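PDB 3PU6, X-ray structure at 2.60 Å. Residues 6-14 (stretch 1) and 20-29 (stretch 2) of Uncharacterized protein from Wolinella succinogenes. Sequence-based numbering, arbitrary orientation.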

# COMPACT_ATOMS: atom_id res chain seq x y z
N VAL A 6 -4.76 3.84 8.43
CA VAL A 6 -4.51 2.45 8.04
C VAL A 6 -3.65 2.33 6.79
O VAL A 6 -3.83 3.08 5.83
CB VAL A 6 -5.83 1.67 7.75
CG1 VAL A 6 -5.53 0.32 7.13
CG2 VAL A 6 -6.64 1.51 9.00
N LEU A 7 -2.73 1.38 6.80
CA LEU A 7 -1.96 1.03 5.62
C LEU A 7 -2.25 -0.41 5.22
O LEU A 7 -1.87 -1.34 5.93
CB LEU A 7 -0.46 1.19 5.89
CG LEU A 7 0.49 0.68 4.80
CD1 LEU A 7 0.09 1.21 3.42
CD2 LEU A 7 1.95 1.02 5.14
N LEU A 8 -2.94 -0.58 4.08
CA LEU A 8 -3.25 -1.92 3.55
C LEU A 8 -2.20 -2.39 2.55
O LEU A 8 -2.12 -1.89 1.45
CB LEU A 8 -4.65 -1.95 2.90
CG LEU A 8 -5.10 -3.27 2.23
CD1 LEU A 8 -5.11 -4.46 3.18
CD2 LEU A 8 -6.46 -3.15 1.53
N CYS A 9 -1.40 -3.38 2.94
CA CYS A 9 -0.34 -3.86 2.07
C CYS A 9 -0.78 -5.05 1.24
O CYS A 9 -1.22 -6.06 1.78
CB CYS A 9 0.90 -4.23 2.85
SG CYS A 9 1.37 -2.97 3.97
N VAL A 10 -0.64 -4.89 -0.08
CA VAL A 10 -1.02 -5.88 -1.08
C VAL A 10 0.24 -6.45 -1.75
O VAL A 10 1.25 -5.74 -1.86
CB VAL A 10 -1.96 -5.25 -2.14
CG1 VAL A 10 -2.33 -6.24 -3.23
CG2 VAL A 10 -3.20 -4.69 -1.48
N GLY A 11 0.20 -7.72 -2.16
CA GLY A 11 1.32 -8.36 -2.82
C GLY A 11 1.58 -9.77 -2.34
O GLY A 11 1.00 -10.22 -1.36
N ASN A 12 2.50 -10.44 -3.02
CA ASN A 12 2.78 -11.86 -2.82
C ASN A 12 4.26 -12.05 -2.57
O ASN A 12 5.09 -11.86 -3.46
CB ASN A 12 2.37 -12.62 -4.07
CG ASN A 12 2.44 -14.14 -3.91
OD1 ASN A 12 3.26 -14.67 -3.15
ND2 ASN A 12 1.61 -14.84 -4.66
N GLU A 13 4.60 -12.44 -1.35
CA GLU A 13 5.98 -12.53 -0.93
C GLU A 13 6.73 -13.67 -1.59
O GLU A 13 7.96 -13.72 -1.51
CB GLU A 13 6.05 -12.70 0.59
CG GLU A 13 5.83 -11.42 1.37
CD GLU A 13 5.93 -11.65 2.88
OE1 GLU A 13 5.44 -12.69 3.38
OE2 GLU A 13 6.51 -10.77 3.56
N LEU A 14 6.00 -14.58 -2.22
CA LEU A 14 6.60 -15.71 -2.90
C LEU A 14 6.91 -15.41 -4.37
O LEU A 14 7.49 -16.23 -5.06
CB LEU A 14 5.71 -16.93 -2.76
CG LEU A 14 5.38 -17.32 -1.31
CD1 LEU A 14 4.50 -18.56 -1.28
CD2 LEU A 14 6.66 -17.54 -0.50
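Stretch 2 20-29: VAIALGRLVE

What holds the two stretches together by charge? A salt bridge joins Glu13, in the loop after the strand, to Arg26 on the helix. Both terminal guanidinium nitrogens donate to the same carboxylate oxygen: NH1 of Arg26 lies 2.5 Å from OE2 of Glu13, a very short hydrogen bond, and NH2 of Arg26 lies 2.7 Å from that OE2. The oxygen sits at the edge of the guanidinium, near its plane, where the N-H bonds point. The CA-to-CB bond of Arg26 is directed away from stretch 1, but chi1 near -67° (m) followed by extended chi2 and chi3 brings the end of the chain back to the glutamate. The same OE2 of Glu13 also lies 3.0 Å from CG2 of Ile22, one helical turn earlier.

How does the helix run relative to the strand? Residues 6-10 are extended and residues 20-29 are helical, with backbone hydrogen bonds such as Leu24 N to Val20 O (2.9 Å) and Glu29 N to Gly25 O (3.0 Å). The axes run roughly antiparallel, at 148° between their N-to-C directions, and approach to 6.7 Å. The start of the helix therefore lies by the end of the strand, while Val28 reaches back to Leu7. Cys9 and Ala21 mark the register, their CA atoms 5.4 Å apart.

Why can the backbones come so close? Small residues face each other where the elements meet. SG of Cys9 lies 3.4 Å from CA of Gly25, and a CB on that glycine would fall 2.5 Å from the sulfur, a clash. CB of Cys9 approaches O of Ala21 to 3.2 Å, and CB of Ala21 comes within 3.3 Å of O of Val10, so side chains here rest directly on backbone. Gly11 continues the close fit past the strand; its phi/psi of 137/173 would jam a CB against the preceding carbonyl oxygen, which by itself calls for glycine.

What fills the space around this close approach? Strand alternation turns Leu7 and Cys9 toward the helix and Leu8 away. CD2 of Leu7 packs 3.5 Å from CG2 of Val28 and 4.4 Å from CG of Leu24, joining two successive turns. Ile22 has the largest covered area of any residue in the contact: its CD1 is 4.0 Å from CB of Cys9 and 4.0 Å from O of Gly11. Altogether 451 Å² is buried, counting both sides, with the apolar contacts among buried residues and the salt bridge between more exposed ones.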

# COMPACT_ATOMS: atom_id res chain seq x y z
N VAL A 20 7.10 -6.14 -2.25
CA VAL A 20 7.69 -4.88 -1.82
C VAL A 20 6.77 -4.16 -0.85
O VAL A 20 7.24 -3.64 0.16
CB VAL A 20 8.09 -3.93 -3.01
CG1 VAL A 20 6.85 -3.31 -3.69
CG2 VAL A 20 9.05 -2.86 -2.54
N ALA A 21 5.47 -4.13 -1.16
CA ALA A 21 4.51 -3.46 -0.29
C ALA A 21 4.32 -4.19 1.05
O ALA A 21 3.90 -3.59 2.03
CB ALA A 21 3.19 -3.28 -0.99
N ILE A 22 4.64 -5.48 1.10
CA ILE A 22 4.63 -6.20 2.35
C ILE A 22 5.82 -5.72 3.15
O ILE A 22 5.74 -5.48 4.36
CB ILE A 22 4.73 -7.75 2.18
CG1 ILE A 22 3.66 -8.28 1.23
CG2 ILE A 22 4.62 -8.42 3.52
CD1 ILE A 22 2.31 -7.78 1.53
N ALA A 23 6.95 -5.56 2.47
CA ALA A 23 8.13 -5.04 3.12
C ALA A 23 7.85 -3.66 3.75
O ALA A 23 8.11 -3.41 4.93
CB ALA A 23 9.27 -4.99 2.15
N LEU A 24 7.28 -2.76 2.95
CA LEU A 24 6.94 -1.43 3.44
C LEU A 24 6.07 -1.51 4.68
O LEU A 24 6.21 -0.72 5.59
CB LEU A 24 6.21 -0.65 2.35
CG LEU A 24 5.65 0.70 2.78
CD1 LEU A 24 6.77 1.69 3.05
CD2 LEU A 24 4.71 1.22 1.72
N GLY A 25 5.16 -2.47 4.70
CA GLY A 25 4.21 -2.62 5.78
C GLY A 25 4.93 -2.87 7.07
O GLY A 25 4.59 -2.32 8.10
N ARG A 26 5.96 -3.71 7.00
CA ARG A 26 6.74 -4.02 8.18
C ARG A 26 7.50 -2.81 8.68
O ARG A 26 7.77 -2.71 9.87
CB ARG A 26 7.72 -5.14 7.86
CG ARG A 26 7.04 -6.45 7.60
CD ARG A 26 8.03 -7.58 7.42
NE ARG A 26 7.33 -8.86 7.36
CZ ARG A 26 7.07 -9.53 6.24
NH1 ARG A 26 7.48 -9.06 5.07
NH2 ARG A 26 6.41 -10.69 6.29
N LEU A 27 7.87 -1.91 7.78
CA LEU A 27 8.62 -0.72 8.17
C LEU A 27 7.74 0.24 8.95
O LEU A 27 8.14 0.75 9.99
CB LEU A 27 9.24 -0.01 6.96
CG LEU A 27 10.25 -0.83 6.16
CD1 LEU A 27 10.72 -0.06 4.92
CD2 LEU A 27 11.41 -1.25 7.04
N VAL A 28 6.53 0.46 8.45
CA VAL A 28 5.58 1.36 9.08
C VAL A 28 5.21 0.80 10.45
O VAL A 28 5.03 1.54 11.42
CB VAL A 28 4.31 1.56 8.20
CG1 VAL A 28 3.19 2.27 8.97
CG2 VAL A 28 4.65 2.33 6.94
N GLU A 29 5.12 -0.52 10.50
CA GLU A 29 4.76 -1.23 11.70
C GLU A 29 5.77 -0.95 12.80
O GLU A 29 5.39 -0.69 13.95
CB GLU A 29 4.75 -2.72 11.39
CG GLU A 29 3.52 -3.43 11.88
CD GLU A 29 3.66 -4.91 11.78
OE1 GLU A 29 4.70 -5.38 11.27
OE2 GLU A 29 2.72 -5.60 12.23